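Local atomic coordinates of increased sodium tolerance protein 1 (Saccharomyces cerevisiae, PDB entry 3GGY), a protein that acts late in multivesicular-body cargo sorting, regulating the recruitment of the ATPase VPS4 to the ESCRT-III complex and lowering VPS4 ATPase activity. Residues S91-L96 and A108-I113; Q36-V41 and D170-E175. All coordinates share one frame; numbering follows the deposited sequence.

From the N terminus, the N-terminal domain of Ist1 opens with the long helix 8-46, whose C-terminal part supplies residues 36-41 of contact 2, and turns back through helix 50-82. The short helices that follow include 93-99 and 105-115; contact 1 joins them and closes a small loop of 11 intervening residues. After helices 125-135, 138-147 and 153-159, helix 166-179 brings residues 170-175 back to helix 8-46, and contact 2 closes a loop of 128 residues that encloses contact 1 entirely. The two centres lie about 39 Å apart on opposite sides of the chain's centre: contact 1 binds short helices to each other, contact 2 the C-terminal region to the long hairpin.

Contact 1. Residues S91-L96 and A108-I113; sequences STEEQL and AIRSLI
Helices 93-99 and 105-115 approach with Leu96 and Ile109 as their nearest residues, CA to CA 9.6 Å, a separation that is bridged by side chains alone. This is a salt-bridged helix-helix contact in the all-helical, ESCRT-III-like domain of Ist1, at the start of one helix and the middle of the other. Arg110 and Glu93 both reach: the arginine chain runs extended from CG to NE, and Arg110 NH2 donates to Glu93 OE2 at 2.7 Å in a nearly straight bond (169°). Glu93 OE2 lies in the guanidinium plane, while the donor meets this oxygen on the anti side, 30° out of the carboxylate plane, and the two planes are turned 37° apart. Glu93 gets there with CG anti to the backbone N and the rest of the chain stretched out, crossing the arginine at about a right angle. A water donates to the same OE2 and accepts from Arg110 NH1, bridging the pair a second time. Arg110 NE is hydrogen-bonded to Asn106 OD1, which probably helps fix the rotation of the guanidinium, while Phe140 of helix 138-147 packs on Glu93, Leu96 and Arg110. The apolar half is a methyl contact, Leu96 CD2 to Ile109 CG2 at 4.0 Å. Thr92 is the N-cap of helix 93-99 and forms a capping box with Gln95: Gln95 N bonds weakly to Thr92 OG1, and Thr92 N returns a bond to Gln95 OE1 at 3.1 Å. The same Gln95 OE1 also accepts from Ser91 N at 2.9 Å, outside the box and straighter.

Contact 2. Residues Q36-V41 and D170-E175; sequences QSRRQV and DLYLKE
Arg38 of helix 8-46 reaches across to Tyr172 of helix 166-179, and its side chain can be followed outward. CB leaves the backbone to one side of helix 166-179, CG stands anti to the carbonyl carbon (chi1 -74°), and the chain stays extended to NE, which carries the guanidinium to the tyrosine. On the way the side chain touches Leu60 of helix 50-82 and Ile176 of helix 166-179. Arg38 CZ lies 4.1 Å from Tyr172 CE2, and Arg38 NH2 3.2 Å from that same carbon. The approach is oblique, with the guanidinium and ring planes 29° apart and the two side chains crossing at about a right angle. Arg38 NH2 donates to a water at 3.0 Å, and this water, lying in the guanidinium plane, sits 3.1 Å above the Tyr172 ring plane over its centre. The water donates in turn to Glu175 OE1 at 2.6 Å, linking arginine and glutamate, whose charged groups do not touch directly. The strongest polar partner of Arg38 is Asp64 of helix 50-82: Asp64 OD2 forms a salt bridge with Arg38 NH2 and is hydrogen-bonded to Tyr172 OH, so one oxygen holds both side chains and probably sets their relative position. About one turn on from Arg38, Val41 CG1 meets Leu173 CD2 at 4.1 Å, the pair whose CA atoms come closest across the two segments, 8.1 Å. The contact belongs to the ESCRT-III-like fold of the Ist1 N-terminal domain, in which a C-terminal helix packs against the long hairpin of helices 8-46 and 50-82.

Contact 1. Residues S91-L96 and A108-I113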
loop_
_atom_site.group_PDB
_atom_site.type_symbol
_atom_site.label_atom_id
_atom_site.label_comp_id
_atom_site.label_asym_id
_atom_site.label_seq_id
_atom_site.Cartn_x
_atom_site.Cartn_y
_atom_site.Cartn_z
ATOM N N SER A 91 -6.162 -18.491 18.599
ATOM C CA SER A 91 -5.182 -18.304 19.662
ATOM C C SER A 91 -3.778 -18.764 19.279
ATOM O O SER A 91 -2.812 -18.477 19.987
ATOM C CB SER A 91 -5.637 -19.044 20.925
ATOM O OG SER A 91 -5.815 -20.428 20.669
ATOM N N THR A 92 -3.667 -19.479 18.166
ATOM C CA THR A 92 -2.368 -19.963 17.707
ATOM C C THR A 92 -2.174 -19.776 16.211
ATOM O O THR A 92 -3.136 -19.717 15.439
ATOM C CB THR A 92 -2.171 -21.465 18.009
ATOM O OG1 THR A 92 -3.021 -22.242 17.156
ATOM C CG2 THR A 92 -2.495 -21.765 19.461
ATOM N N GLU A 93 -0.911 -19.700 15.810
ATOM C CA GLU A 93 -0.559 -19.528 14.414
ATOM C C GLU A 93 -0.956 -20.744 13.582
ATOM O O GLU A 93 -1.290 -20.618 12.408
ATOM C CB GLU A 93 0.945 -19.263 14.295
ATOM C CG GLU A 93 1.424 -19.076 12.881
ATOM C CD GLU A 93 2.790 -18.427 12.802
ATOM O OE1 GLU A 93 3.457 -18.272 13.853
ATOM O OE2 GLU A 93 3.198 -18.074 11.680
ATOM N N GLU A 94 -0.924 -21.926 14.193
ATOM C CA GLU A 94 -1.301 -23.144 13.489
ATOM C C GLU A 94 -2.748 -23.021 13.021
ATOM O O GLU A 94 -3.077 -23.356 11.884
ATOM C CB GLU A 94 -1.160 -24.359 14.413
ATOM C CG GLU A 94 -1.752 -25.655 13.857
ATOM C CD GLU A 94 -0.934 -26.260 12.730
ATOM O OE1 GLU A 94 -0.684 -25.567 11.722
ATOM O OE2 GLU A 94 -0.546 -27.442 12.847
ATOM N N GLN A 95 -3.611 -22.533 13.906
ATOM C CA GLN A 95 -5.019 -22.362 13.570
ATOM C C GLN A 95 -5.168 -21.369 12.422
ATOM O O GLN A 95 -5.891 -21.616 11.457
ATOM C CB GLN A 95 -5.796 -21.854 14.785
ATOM C CG GLN A 95 -5.839 -22.826 15.955
ATOM C CD GLN A 95 -6.566 -22.247 17.153
ATOM O OE1 GLN A 95 -6.204 -21.186 17.658
ATOM N NE2 GLN A 95 -7.596 -22.944 17.614
ATOM N N LEU A 96 -4.466 -20.247 12.531
ATOM C CA LEU A 96 -4.519 -19.212 11.513
ATOM C C LEU A 96 -4.146 -19.739 10.131
ATOM O O LEU A 96 -4.852 -19.498 9.155
ATOM C CB LEU A 96 -3.581 -18.062 11.900
ATOM C CG LEU A 96 -3.594 -16.805 11.031
ATOM C CD1 LEU A 96 -4.954 -16.128 11.123
ATOM C CD2 LEU A 96 -2.498 -15.862 11.499
ATOM N N ALA A 108 -4.718 -11.661 4.990
ATOM C CA ALA A 108 -5.093 -10.297 5.339
ATOM C C ALA A 108 -4.369 -9.733 6.563
ATOM O O ALA A 108 -3.831 -8.628 6.510
ATOM C CB ALA A 108 -6.603 -10.214 5.548
ATOM N N ILE A 109 -4.354 -10.484 7.660
ATOM C CA ILE A 109 -3.710 -10.006 8.877
ATOM C C ILE A 109 -2.194 -9.899 8.715
ATOM O O ILE A 109 -1.581 -8.942 9.186
ATOM C CB ILE A 109 -4.041 -10.916 10.081
ATOM C CG1 ILE A 109 -3.559 -10.260 11.374
ATOM C CG2 ILE A 109 -3.408 -12.285 9.894
ATOM C CD1 ILE A 109 -4.292 -8.960 11.706
ATOM N N ARG A 110 -1.587 -10.872 8.039
ATOM C CA ARG A 110 -0.145 -10.835 7.824
ATOM C C ARG A 110 0.250 -9.635 6.969
ATOM O O ARG A 110 1.238 -8.965 7.255
ATOM C CB ARG A 110 0.328 -12.124 7.151
ATOM C CG ARG A 110 0.302 -13.327 8.076
ATOM C CD ARG A 110 0.674 -14.597 7.336
ATOM N NE ARG A 110 0.612 -15.739 8.241
ATOM C CZ ARG A 110 1.592 -16.097 9.062
ATOM N NH1 ARG A 110 2.727 -15.414 9.087
ATOM N NH2 ARG A 110 1.416 -17.116 9.894
ATOM N N SER A 111 -0.530 -9.355 5.926
ATOM C CA SER A 111 -0.221 -8.233 5.052
ATOM C C SER A 111 -0.309 -6.891 5.769
ATOM O O SER A 111 0.517 -6.006 5.549
ATOM C CB SER A 111 -1.151 -8.236 3.833
ATOM O OG SER A 111 -0.922 -9.391 3.031
ATOM N N LEU A 112 -1.311 -6.735 6.625
ATOM C CA LEU A 112 -1.485 -5.483 7.353
ATOM C C LEU A 112 -0.361 -5.254 8.353
ATOM O O LEU A 112 0.119 -4.134 8.515
ATOM C CB LEU A 112 -2.843 -5.484 8.051
ATOM C CG LEU A 112 -3.993 -5.324 7.055
ATOM C CD1 LEU A 112 -5.317 -5.664 7.731
ATOM C CD2 LEU A 112 -4.013 -3.898 6.519
ATOM N N ILE A 113 0.074 -6.317 9.015
ATOM C CA ILE A 113 1.160 -6.191 9.978
ATOM C C ILE A 113 2.468 -5.877 9.247
ATOM O O ILE A 113 3.248 -5.029 9.685
ATOM C CB ILE A 113 1.295 -7.485 10.806
ATOM C CG1 ILE A 113 0.087 -7.594 11.743
ATOM C CG2 ILE A 113 2.599 -7.485 11.600
ATOM C CD1 ILE A 113 0.002 -8.910 12.504
HETATM O O HOH W 1 4.786 -15.573 11.288
#

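Contact 2. Residues Q36-V41 and D170-E175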
loop_
_atom_site.group_PDB
_atom_site.type_symbol
_atom_site.label_atom_id
_atom_site.label_comp_id
_atom_site.label_asym_id
_atom_site.label_seq_id
_atom_site.Cartn_x
_atom_site.Cartn_y
_atom_site.Cartn_z
ATOM N N GLN A 36 -1.562 16.230 -9.292
ATOM C CA GLN A 36 -0.814 17.482 -9.325
ATOM C C GLN A 36 0.608 17.237 -9.822
ATOM O O GLN A 36 1.173 18.060 -10.542
ATOM C CB GLN A 36 -0.771 18.124 -7.932
ATOM C CG GLN A 36 0.089 19.386 -7.856
ATOM C CD GLN A 36 -0.124 20.168 -6.569
ATOM O OE1 GLN A 36 -1.260 20.396 -6.156
ATOM N NE2 GLN A 36 0.965 20.594 -5.936
ATOM N N SER A 37 1.184 16.105 -9.434
ATOM C CA SER A 37 2.537 15.771 -9.856
ATOM C C SER A 37 2.613 15.598 -11.366
ATOM O O SER A 37 3.591 16.003 -11.992
ATOM C CB SER A 37 3.008 14.489 -9.165
ATOM O OG SER A 37 3.067 14.675 -7.761
ATOM N N ARG A 38 1.578 14.999 -11.946
ATOM C CA ARG A 38 1.536 14.791 -13.386
ATOM C C ARG A 38 1.498 16.141 -14.106
ATOM O O ARG A 38 2.172 16.329 -15.115
ATOM C CB ARG A 38 0.323 13.932 -13.757
ATOM C CG ARG A 38 0.510 12.457 -13.386
ATOM C CD ARG A 38 -0.745 11.623 -13.608
ATOM N NE ARG A 38 -0.484 10.207 -13.345
ATOM C CZ ARG A 38 -0.020 9.348 -14.247
ATOM N NH1 ARG A 38 0.226 9.747 -15.489
ATOM N NH2 ARG A 38 0.230 8.093 -13.901
ATOM N N ARG A 39 0.724 17.081 -13.571
ATOM C CA ARG A 39 0.637 18.418 -14.160
ATOM C C ARG A 39 2.002 19.085 -14.101
ATOM O O ARG A 39 2.412 19.776 -15.031
ATOM C CB ARG A 39 -0.333 19.307 -13.385
ATOM C CG ARG A 39 -1.747 18.795 -13.250
ATOM C CD ARG A 39 -2.555 19.780 -12.418
ATOM N NE ARG A 39 -2.643 21.086 -13.071
ATOM C CZ ARG A 39 -2.950 22.219 -12.446
ATOM N NH1 ARG A 39 -3.195 22.218 -11.140
ATOM N NH2 ARG A 39 -3.019 23.354 -13.129
ATOM N N GLN A 40 2.695 18.889 -12.987
ATOM C CA GLN A 40 4.005 19.490 -12.791
ATOM C C GLN A 40 5.066 18.892 -13.709
ATOM O O GLN A 40 5.999 19.584 -14.117
ATOM C CB GLN A 40 4.398 19.373 -11.317
ATOM C CG GLN A 40 3.361 20.032 -10.407
ATOM C CD GLN A 40 3.652 19.875 -8.926
ATOM O OE1 GLN A 40 3.935 18.775 -8.448
ATOM N NE2 GLN A 40 3.565 20.977 -8.185
ATOM N N VAL A 41 4.926 17.610 -14.038
ATOM C CA VAL A 41 5.866 16.970 -14.952
ATOM C C VAL A 41 5.653 17.613 -16.322
ATOM O O VAL A 41 6.604 17.906 -17.037
ATOM C CB VAL A 41 5.614 15.446 -15.067
ATOM C CG1 VAL A 41 6.398 14.864 -16.242
ATOM C CG2 VAL A 41 6.038 14.753 -13.781
ATOM N N ASP A 170 9.447 6.183 -19.742
ATOM C CA ASP A 170 9.084 6.720 -21.050
ATOM C C ASP A 170 7.584 6.613 -21.269
ATOM O O ASP A 170 6.963 7.517 -21.827
ATOM C CB ASP A 170 9.800 5.972 -22.182
ATOM C CG ASP A 170 11.277 6.291 -22.248
ATOM O OD1 ASP A 170 11.689 7.337 -21.699
ATOM O OD2 ASP A 170 12.025 5.497 -22.863
ATOM N N LEU A 171 7.000 5.504 -20.827
ATOM C CA LEU A 171 5.570 5.303 -20.983
ATOM C C LEU A 171 4.815 6.362 -20.184
ATOM O O LEU A 171 3.845 6.935 -20.672
ATOM C CB LEU A 171 5.169 3.900 -20.512
ATOM C CG LEU A 171 3.681 3.564 -20.636
ATOM C CD1 LEU A 171 3.257 3.661 -22.093
ATOM C CD2 LEU A 171 3.424 2.158 -20.102
ATOM N N TYR A 172 5.260 6.626 -18.957
ATOM C CA TYR A 172 4.610 7.642 -18.131
ATOM C C TYR A 172 4.704 9.025 -18.779
ATOM O O TYR A 172 3.744 9.802 -18.761
ATOM C CB TYR A 172 5.253 7.696 -16.742
ATOM C CG TYR A 172 4.479 6.952 -15.679
ATOM C CD1 TYR A 172 4.240 5.582 -15.790
ATOM C CD2 TYR A 172 3.975 7.622 -14.560
ATOM C CE1 TYR A 172 3.516 4.897 -14.811
ATOM C CE2 TYR A 172 3.252 6.945 -13.576
ATOM C CZ TYR A 172 3.027 5.588 -13.710
ATOM O OH TYR A 172 2.300 4.923 -12.751
ATOM N N LEU A 173 5.864 9.335 -19.342
ATOM C CA LEU A 173 6.052 10.626 -19.990
ATOM C C LEU A 173 5.075 10.769 -21.156
ATOM O O LEU A 173 4.454 11.818 -21.329
ATOM C CB LEU A 173 7.493 10.761 -20.488
ATOM C CG LEU A 173 8.527 10.929 -19.373
ATOM C CD1 LEU A 173 9.934 10.727 -19.916
ATOM C CD2 LEU A 173 8.371 12.307 -18.752
ATOM N N LYS A 174 4.934 9.709 -21.945
ATOM C CA LYS A 174 4.027 9.737 -23.085
ATOM C C LYS A 174 2.568 9.880 -22.654
ATOM O O LYS A 174 1.790 10.586 -23.299
ATOM C CB LYS A 174 4.193 8.467 -23.926
ATOM C CG LYS A 174 5.561 8.338 -24.575
ATOM C CD LYS A 174 5.664 7.067 -25.395
ATOM C CE LYS A 174 7.056 6.906 -25.985
ATOM N NZ LYS A 174 7.174 5.650 -26.786
ATOM N N GLU A 175 2.187 9.223 -21.562
ATOM C CA GLU A 175 0.805 9.323 -21.109
ATOM C C GLU A 175 0.542 10.704 -20.505
ATOM O O GLU A 175 -0.545 11.257 -20.653
ATOM C CB GLU A 175 0.485 8.192 -20.121
ATOM C CG GLU A 175 0.783 6.815 -20.719
ATOM C CD GLU A 175 0.288 5.651 -19.880
ATOM O OE1 GLU A 175 0.276 5.761 -18.637
ATOM O OE2 GLU A 175 -0.069 4.611 -20.474
HETATM O O HOH W 2 1.265 6.978 -16.505
#